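Local coordinates for protein putative sugar ABC transporter (Yersinia enterocolitica subsp. enterocolitica 8081, PDB 5ULB) that probably serves as the periplasmic sugar-binding component of an ABC transporter, and holds 5-Se-methyl-5-seleno-D-ribofuranose, an analogue of methylthioribose, in its cleft, at residues Q17-I22 against G49-T54; A23-L28 against D77-S82; G100-V105 against R271-K276. All blocks are in the same frame, centred on the assembly; numbering follows the deposited sequence.

Interaction 1 of 3, residues Q17-I22 against G49-T54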
loop_
_atom_site.group_PDB
_atom_site.type_symbol
_atom_site.label_atom_id
_atom_site.label_comp_id
_atom_site.label_asym_id
_atom_site.label_seq_id
_atom_site.Cartn_x
_atom_site.Cartn_y
_atom_site.Cartn_z
ATOM N N GLN A 17 -3.772 29.318 -14.105
ATOM C CA GLN A 17 -5.064 29.430 -14.913
ATOM C C GLN A 17 -5.936 28.214 -14.645
ATOM O O GLN A 17 -5.658 27.149 -15.112
ATOM C CB GLN A 17 -4.845 29.495 -16.457
ATOM C CG GLN A 17 -4.464 30.845 -17.086
ATOM C CD GLN A 17 -5.044 31.102 -18.553
ATOM O OE1 GLN A 17 -4.818 30.339 -19.508
ATOM N NE2 GLN A 17 -5.799 32.194 -18.701
ATOM N N GLY A 18 -6.989 28.342 -13.848
ATOM C CA GLY A 18 -7.892 27.256 -13.574
ATOM C C GLY A 18 -7.317 26.346 -12.480
ATOM O O GLY A 18 -6.265 26.663 -11.865
ATOM N N GLN A 19 -8.009 25.248 -12.188
ATOM C CA GLN A 19 -7.599 24.332 -11.157
ATOM C C GLN A 19 -6.262 23.709 -11.526
ATOM O O GLN A 19 -5.967 23.356 -12.669
ATOM C CB GLN A 19 -8.593 23.128 -10.885
ATOM C CG GLN A 19 -9.867 23.515 -10.297
ATOM C CD GLN A 19 -10.544 22.186 -10.021
ATOM O OE1 GLN A 19 -11.018 21.609 -10.983
ATOM N NE2 GLN A 19 -10.553 21.699 -8.774
ATOM N N ILE A 20 -5.445 23.514 -10.478
ATOM C CA ILE A 20 -4.297 22.606 -10.590
ATOM C C ILE A 20 -4.848 21.199 -10.844
ATOM O O ILE A 20 -5.774 20.778 -10.153
ATOM C CB ILE A 20 -3.463 22.695 -9.330
ATOM C CG1 ILE A 20 -2.785 24.076 -9.148
ATOM C CG2 ILE A 20 -2.463 21.543 -9.229
ATOM C CD1 ILE A 20 -1.737 24.338 -10.052
ATOM N N LYS A 21 -4.246 20.485 -11.806
ATOM C CA LYS A 21 -4.723 19.154 -12.179
ATOM C C LYS A 21 -3.639 18.117 -11.931
ATOM O O LYS A 21 -2.482 18.305 -12.395
ATOM C CB LYS A 21 -5.191 19.150 -13.635
ATOM C CG LYS A 21 -6.186 20.240 -13.918
ATOM C CD LYS A 21 -6.527 20.530 -15.350
ATOM C CE LYS A 21 -7.534 21.695 -15.335
ATOM N NZ LYS A 21 -6.942 23.052 -15.062
ATOM N N ILE A 22 -4.008 17.037 -11.247
ATOM C CA ILE A 22 -3.118 15.960 -10.891
ATOM C C ILE A 22 -3.643 14.639 -11.495
ATOM O O ILE A 22 -4.847 14.357 -11.370
ATOM C CB ILE A 22 -3.029 15.789 -9.355
ATOM C CG1 ILE A 22 -2.729 17.117 -8.681
ATOM C CG2 ILE A 22 -2.030 14.720 -8.970
ATOM C CD1 ILE A 22 -1.477 17.828 -8.989
ATOM N N GLY A 49 -8.053 22.063 -3.277
ATOM C CA GLY A 49 -8.708 22.625 -4.485
ATOM C C GLY A 49 -8.229 22.089 -5.789
ATOM O O GLY A 49 -8.509 22.709 -6.815
ATOM N N PHE A 50 -7.516 20.980 -5.776
ATOM C CA PHE A 50 -6.965 20.373 -6.981
ATOM C C PHE A 50 -7.949 19.443 -7.645
ATOM O O PHE A 50 -8.775 18.820 -6.968
ATOM C CB PHE A 50 -5.722 19.575 -6.650
ATOM C CG PHE A 50 -4.514 20.348 -6.147
ATOM C CD1 PHE A 50 -4.475 21.681 -5.962
ATOM C CD2 PHE A 50 -3.381 19.623 -5.833
ATOM C CE1 PHE A 50 -3.287 22.311 -5.489
ATOM C CE2 PHE A 50 -2.250 20.201 -5.357
ATOM C CZ PHE A 50 -2.160 21.542 -5.181
ATOM N N LYS A 51 -7.913 19.352 -8.961
ATOM C CA LYS A 51 -8.653 18.284 -9.689
ATOM C C LYS A 51 -7.723 17.076 -9.683
ATOM O O LYS A 51 -6.562 17.179 -10.046
ATOM C CB LYS A 51 -8.913 18.750 -11.079
ATOM C CG LYS A 51 -9.574 17.717 -11.985
ATOM C CD LYS A 51 -10.058 18.270 -13.306
ATOM C CE LYS A 51 -10.687 17.305 -14.310
ATOM N NZ LYS A 51 -11.556 16.301 -13.777
ATOM N N VAL A 52 -8.219 15.919 -9.286
ATOM C CA VAL A 52 -7.441 14.688 -9.210
ATOM C C VAL A 52 -8.159 13.670 -10.132
ATOM O O VAL A 52 -9.300 13.299 -9.864
ATOM C CB VAL A 52 -7.355 14.128 -7.816
ATOM C CG1 VAL A 52 -6.631 12.775 -7.805
ATOM C CG2 VAL A 52 -6.682 15.127 -6.893
ATOM N N ASP A 53 -7.439 13.209 -11.140
ATOM C CA ASP A 53 -7.913 12.217 -12.084
ATOM C C ASP A 53 -7.144 10.926 -11.823
ATOM O O ASP A 53 -5.923 10.937 -11.929
ATOM C CB ASP A 53 -7.693 12.682 -13.542
ATOM C CG ASP A 53 -8.570 13.859 -13.960
ATOM O OD1 ASP A 53 -9.599 14.105 -13.326
ATOM O OD2 ASP A 53 -8.213 14.500 -15.001
ATOM N N THR A 54 -7.806 9.855 -11.572
ATOM C CA THR A 54 -7.243 8.569 -11.209
ATOM C C THR A 54 -7.427 7.497 -12.292
ATOM O O THR A 54 -8.447 7.436 -12.951
ATOM C CB THR A 54 -7.713 8.042 -9.828
ATOM O OG1 THR A 54 -9.094 7.792 -9.870
ATOM C CG2 THR A 54 -7.491 9.060 -8.743
HETATM O O HOH W 1 -6.169 24.717 -7.990
#
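I20 lies over one face of the F50 ring. Its CG2 sits 3.7 Å from the ring centroid and almost on the ring normal, a CH-pi contact. CG2 is anti to the backbone N of I20, and the two side chains run side by side in the same direction. I22 meets the same ring obliquely, with I22 CG1 3.8 Å from F50 CD2.

The backbones pair as parallel strands, K21 with K51 and I22 with V52. K51 N donates to I20 O at 2.8 Å, I22 N to K51 O, and D53 N to I22 O, the straightest at 175°. Each donor lies nearly along the C=O axis of its acceptor.

G49, in a Schellman motif, ends helix 32-48 and turns the chain into strand 51-56. Its O accepts from Q19 NE2 at 3.0 Å, with the donor well above the carbonyl plane. A water bridges this oxygen to I20 N.

On the K21 and K51 face, K51 NZ forms a salt bridge with D53 OD1, on its syn lone pair, while D53 OD2 is hydrogen-bonded to Y76 OH. K21 NZ donates to Q19 O. This strand pair, part of a beta-alpha-beta unit with helix 32-48, therefore has two unlike faces: an apolar one where I20, I22 and F50 pack against I277 and A274 of helix 262-278, and a charged one where K51 and D53 probably offset each other's charge.

Interaction 2 of 3, residues A23-L28 against D77-S82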
loop_
_atom_site.group_PDB
_atom_site.type_symbol
_atom_site.label_atom_id
_atom_site.label_comp_id
_atom_site.label_asym_id
_atom_site.label_seq_id
_atom_site.Cartn_x
_atom_site.Cartn_y
_atom_site.Cartn_z
ATOM N N ALA A 23 -2.754 13.888 -12.098
ATOM C CA ALA A 23 -3.101 12.526 -12.587
ATOM C C ALA A 23 -2.445 11.511 -11.630
ATOM O O ALA A 23 -1.222 11.628 -11.360
ATOM C CB ALA A 23 -2.658 12.333 -13.995
ATOM N N VAL A 24 -3.197 10.524 -11.215
ATOM C CA VAL A 24 -2.659 9.413 -10.433
ATOM C C VAL A 24 -2.802 8.130 -11.235
ATOM O O VAL A 24 -3.948 7.806 -11.676
ATOM C CB VAL A 24 -3.412 9.299 -9.101
ATOM C CG1 VAL A 24 -2.873 8.181 -8.238
ATOM C CG2 VAL A 24 -3.459 10.636 -8.403
ATOM N N ILE A 25 -1.740 7.410 -11.488
ATOM C CA ILE A 25 -1.760 6.165 -12.262
ATOM C C ILE A 25 -1.180 5.111 -11.333
ATOM O O ILE A 25 -0.008 5.195 -10.928
ATOM C CB ILE A 25 -1.019 6.280 -13.580
ATOM C CG1 ILE A 25 -1.457 7.467 -14.431
ATOM C CG2 ILE A 25 -1.281 4.960 -14.347
ATOM C CD1 ILE A 25 -0.710 8.733 -14.223
ATOM N N ARG A 26 -1.971 4.071 -11.084
ATOM C CA ARG A 26 -1.595 2.991 -10.172
ATOM C C ARG A 26 -1.662 1.677 -10.960
ATOM O O ARG A 26 -2.666 1.360 -11.628
ATOM C CB ARG A 26 -2.382 2.980 -8.894
ATOM C CG ARG A 26 -2.115 1.832 -7.941
ATOM C CD ARG A 26 -2.497 2.207 -6.527
ATOM N NE ARG A 26 -2.532 1.048 -5.678
ATOM C CZ ARG A 26 -2.073 0.986 -4.414
ATOM N NH1 ARG A 26 -1.177 1.864 -3.926
ATOM N NH2 ARG A 26 -2.325 -0.095 -3.734
ATOM N N ASN A 27 -0.604 0.838 -10.842
ATOM C CA ASN A 27 -0.463 -0.373 -11.610
ATOM C C ASN A 27 -1.103 -1.606 -10.998
ATOM O O ASN A 27 -0.460 -2.658 -10.933
ATOM C CB ASN A 27 1.027 -0.606 -11.884
ATOM C CG ASN A 27 1.323 -1.566 -12.981
ATOM O OD1 ASN A 27 0.540 -1.766 -13.923
ATOM N ND2 ASN A 27 2.560 -2.109 -12.957
ATOM N N LEU A 28 -2.340 -1.448 -10.488
ATOM C CA LEU A 28 -3.083 -2.497 -9.868
ATOM C C LEU A 28 -4.536 -2.378 -10.271
ATOM O O LEU A 28 -4.904 -1.445 -11.018
ATOM C CB LEU A 28 -2.903 -2.520 -8.322
ATOM C CG LEU A 28 -1.486 -2.812 -7.813
ATOM C CD1 LEU A 28 -1.470 -2.628 -6.326
ATOM C CD2 LEU A 28 -1.121 -4.245 -8.140
ATOM N N ASP A 77 -0.517 19.205 -14.224
ATOM C CA ASP A 77 0.451 19.938 -13.417
ATOM C C ASP A 77 1.299 18.997 -12.550
ATOM O O ASP A 77 2.473 19.326 -12.289
ATOM C CB ASP A 77 -0.320 20.868 -12.518
ATOM C CG ASP A 77 -1.039 21.941 -13.320
ATOM O OD1 ASP A 77 -0.403 22.784 -13.995
ATOM O OD2 ASP A 77 -2.297 21.831 -13.381
ATOM N N GLY A 78 0.750 17.870 -12.169
ATOM C CA GLY A 78 1.500 16.892 -11.430
ATOM C C GLY A 78 1.032 15.525 -11.690
ATOM O O GLY A 78 -0.151 15.321 -12.151
ATOM N N ILE A 79 1.881 14.526 -11.456
ATOM C CA ILE A 79 1.605 13.118 -11.640
ATOM C C ILE A 79 2.065 12.356 -10.417
ATOM O O ILE A 79 3.156 12.642 -9.895
ATOM C CB ILE A 79 2.248 12.585 -12.921
ATOM C CG1 ILE A 79 1.580 13.153 -14.183
ATOM C CG2 ILE A 79 2.226 11.042 -12.964
ATOM C CD1 ILE A 79 2.201 12.849 -15.503
ATOM N N ILE A 80 1.265 11.428 -9.984
ATOM C CA ILE A 80 1.641 10.429 -8.969
ATOM C C ILE A 80 1.593 9.087 -9.605
ATOM O O ILE A 80 0.562 8.713 -10.176
ATOM C CB ILE A 80 0.722 10.510 -7.722
ATOM C CG1 ILE A 80 0.885 11.876 -7.020
ATOM C CG2 ILE A 80 1.017 9.385 -6.717
ATOM C CD1 ILE A 80 -0.244 12.154 -6.042
ATOM N N LEU A 81 2.688 8.265 -9.487
ATOM C CA LEU A 81 2.682 6.887 -9.894
ATOM C C LEU A 81 2.695 5.972 -8.715
ATOM O O LEU A 81 3.319 6.280 -7.698
ATOM C CB LEU A 81 3.873 6.560 -10.771
ATOM C CG LEU A 81 4.156 7.427 -12.018
ATOM C CD1 LEU A 81 5.280 6.880 -12.821
ATOM C CD2 LEU A 81 2.847 7.557 -12.815
ATOM N N SER A 82 2.086 4.785 -8.871
ATOM C CA SER A 82 2.108 3.780 -7.827
ATOM C C SER A 82 2.293 2.412 -8.463
ATOM O O SER A 82 1.570 2.069 -9.420
ATOM C CB SER A 82 0.824 3.889 -7.034
ATOM O OG SER A 82 0.737 3.055 -5.901
#
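R26 and S82 carry the polar end of this parallel strand pair. Both side chains leave the same face of the sheet, R26 with CG and S82 with OG anti to their backbone N. The R26 chain is extended from CG to NE and passes along S82, with CG 3.7 Å from S82 CB. This reach brings NH1 to S82 OG, a hydrogen bond of 3.0 Å. The bond is bent, at 142°, and the hydroxyl lies 33° out of the guanidinium plane. The other two guanidinium nitrogens are also engaged: NH2 is hydrogen-bonded to N33 OD1 and NE to T34 OG1. The group is held from three directions, and the R26 side chain is about 5 Å from the bound sugar. N33 and the nearby L28 belong to the sugar pocket, so R26 probably acts as a second-shell residue that positions N33.

The face of A23, I25, I79 and L81 is apolar. I25 and L81 lie side by side and point the same way, with I25 CD1 4.0 Å from L81 CD2. I25 crosses I79 obliquely, and the same CD1 comes 3.9 Å from I79 CG2. One methyl therefore touches both neighbours.

The backbone ladder runs from A23 N to G78 O through to N27 N and S82 O, 2.9 Å apart. Beyond the ladder, N27 turns its side-chain amide to S57, D61 and Q83.

Helix 61-73 packs on the A23 and I25 face through A71, F64 and V68. Helix 32-48 packs on part of the other face, where V41 meets V24 and F37 meets R26 and S82; V273 of helix 262-278 meets I80. Strand 21-26 has strand 51-56 on its far edge, and strand 78-82 has 102-106.

Interaction 3 of 3, residues G100-V105 against R271-K276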
loop_
_atom_site.group_PDB
_atom_site.type_symbol
_atom_site.label_atom_id
_atom_site.label_comp_id
_atom_site.label_asym_id
_atom_site.label_seq_id
_atom_site.Cartn_x
_atom_site.Cartn_y
_atom_site.Cartn_z
ATOM N N GLY A 100 8.348 19.230 -17.328
ATOM C CA GLY A 100 8.007 20.226 -16.343
ATOM C C GLY A 100 6.843 19.881 -15.467
ATOM O O GLY A 100 6.239 20.804 -14.905
ATOM N N ILE A 101 6.588 18.589 -15.301
ATOM C CA ILE A 101 5.428 18.121 -14.514
ATOM C C ILE A 101 5.973 17.653 -13.130
ATOM O O ILE A 101 6.922 16.871 -13.073
ATOM C CB ILE A 101 4.741 17.002 -15.270
ATOM C CG1 ILE A 101 4.174 17.517 -16.648
ATOM C CG2 ILE A 101 3.604 16.359 -14.438
ATOM C CD1 ILE A 101 3.638 16.363 -17.477
ATOM N N ALA A 102 5.394 18.158 -12.092
ATOM C CA ALA A 102 5.784 17.731 -10.727
ATOM C C ALA A 102 5.422 16.258 -10.524
ATOM O O ALA A 102 4.349 15.800 -10.980
ATOM C CB ALA A 102 5.038 18.573 -9.687
ATOM N N VAL A 103 6.306 15.493 -9.786
ATOM C CA VAL A 103 6.067 14.080 -9.708
ATOM C C VAL A 103 6.530 13.504 -8.367
ATOM O O VAL A 103 7.658 13.825 -7.913
ATOM C CB VAL A 103 6.653 13.313 -10.907
ATOM C CG1 VAL A 103 8.127 13.675 -11.144
ATOM C CG2 VAL A 103 6.409 11.822 -10.853
ATOM N N SER A 104 5.696 12.637 -7.801
ATOM C CA SER A 104 6.077 11.798 -6.694
ATOM C C SER A 104 5.644 10.366 -7.071
ATOM O O SER A 104 4.606 10.184 -7.731
ATOM C CB SER A 104 5.412 12.242 -5.392
ATOM O OG SER A 104 5.819 11.523 -4.275
ATOM N N VAL A 105 6.393 9.340 -6.606
ATOM C CA VAL A 105 6.079 8.020 -6.883
ATOM C C VAL A 105 6.052 7.198 -5.603
ATOM O O VAL A 105 6.690 7.529 -4.613
ATOM C CB VAL A 105 6.948 7.357 -7.948
ATOM C CG1 VAL A 105 6.907 8.183 -9.272
ATOM C CG2 VAL A 105 8.376 7.151 -7.485
ATOM N N ARG A 271 0.554 15.731 -1.007
ATOM C CA ARG A 271 1.244 16.840 -0.330
ATOM C C ARG A 271 2.591 17.129 -1.004
ATOM O O ARG A 271 2.997 18.285 -1.197
ATOM C CB ARG A 271 1.482 16.526 1.157
ATOM C CG ARG A 271 0.250 16.389 1.962
ATOM C CD ARG A 271 0.642 16.072 3.415
ATOM N NE ARG A 271 -0.514 15.667 4.197
ATOM C CZ ARG A 271 -0.454 15.194 5.440
ATOM N NH1 ARG A 271 0.691 15.068 6.042
ATOM N NH2 ARG A 271 -1.538 14.869 6.075
ATOM N N LEU A 272 3.352 16.072 -1.317
ATOM C CA LEU A 272 4.635 16.219 -1.983
ATOM C C LEU A 272 4.539 16.912 -3.343
ATOM O O LEU A 272 5.291 17.791 -3.631
ATOM C CB LEU A 272 5.366 14.861 -2.078
ATOM C CG LEU A 272 5.906 14.332 -0.734
ATOM C CD1 LEU A 272 6.129 12.829 -0.824
ATOM C CD2 LEU A 272 7.209 15.055 -0.451
ATOM N N VAL A 273 3.550 16.457 -4.142
ATOM C CA VAL A 273 3.338 17.145 -5.428
ATOM C C VAL A 273 2.906 18.563 -5.273
ATOM O O VAL A 273 3.365 19.441 -6.003
ATOM C CB VAL A 273 2.378 16.308 -6.274
ATOM C CG1 VAL A 273 1.956 17.048 -7.517
ATOM C CG2 VAL A 273 3.006 15.033 -6.675
ATOM N N ALA A 274 2.035 18.870 -4.292
ATOM C CA ALA A 274 1.680 20.217 -4.023
ATOM C C ALA A 274 2.877 21.126 -3.708
ATOM O O ALA A 274 2.986 22.229 -4.216
ATOM C CB ALA A 274 0.671 20.272 -2.911
ATOM N N LYS A 275 3.754 20.631 -2.834
ATOM C CA LYS A 275 4.976 21.400 -2.505
ATOM C C LYS A 275 5.828 21.578 -3.755
ATOM O O LYS A 275 6.427 22.669 -3.891
ATOM C CB LYS A 275 5.722 20.669 -1.399
ATOM C CG LYS A 275 5.076 20.753 -0.050
ATOM C CD LYS A 275 5.842 20.021 1.051
ATOM C CE LYS A 275 7.214 20.583 1.339
ATOM N NZ LYS A 275 7.159 21.788 2.047
ATOM N N LYS A 276 6.013 20.543 -4.560
ATOM C CA LYS A 276 6.811 20.696 -5.762
ATOM C C LYS A 276 6.224 21.764 -6.685
ATOM O O LYS A 276 6.962 22.620 -7.199
ATOM C CB LYS A 276 6.894 19.381 -6.516
ATOM C CG LYS A 276 7.728 18.304 -5.741
ATOM C CD LYS A 276 7.519 16.920 -6.290
ATOM C CE LYS A 276 8.130 15.797 -5.423
ATOM N NZ LYS A 276 9.597 15.971 -5.305
#
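Strand 102-105 and helix 271-276 run roughly antiparallel, 156° between their directions, with axes 7.4 Å apart at the closest. A102 and S104 point their side chains toward the helix, while V103 points away. A102 CB meets two residues one helical turn apart: K276 CB at 3.8 Å and V273 CG1 at 4.1 Å.

V273 splits its two methyls between the strand residues. CG1, anti to the backbone N, goes to A102. CG2, anti to the carbonyl carbon, sits 3.9 Å from S104 CB. On the other flank, L272 CD1 touches S104 OG. That hydroxyl is bonded to N269, one turn earlier in helix 262-278.

K276 lays its aliphatic chain across the strand backbone. Its CE comes 3.2 Å from V103 O. The chain then bends at chi4 (-61°), and NZ goes on to hydrogen bonds with T282, G116 and T118. V103 O is buried here and has no hydrogen-bond partner in the model; K276 NZ stays 3.9 Å from it.

The contact packs a helix on the sheet of the N-terminal lobe, in the alpha/beta fold of periplasmic binding proteins. Its chemistry is mostly methyl and methylene packing, with the polar ends of S104 and K276 satisfied by other residues. The lysine charge may still soften the burial of the V103 carbonyl.

Overall arrangement
All three contacts belong to one lobe and one sheet, in which strands 51-56, 21-26, 78-82 and 102-106 lie next to each other in that order. Interactions 1 and 2 share strand 21-26, and D53 O to V24 N and K21 O to D77 N tie them together. Interaction 2 joins interaction 3 through I79 N and A102 O. Interaction 1 is on an edge strand, 51-56, and partly exposed, with a surface salt bridge. Interaction 2 is fully buried, and the C-terminal end of strand 21-26 approaches the sugar. Interaction 3 is a buried helix-on-sheet contact of packed side chains. Helix 262-278 reaches interaction 1 as well, where V273 CG1 touches I22 CD1.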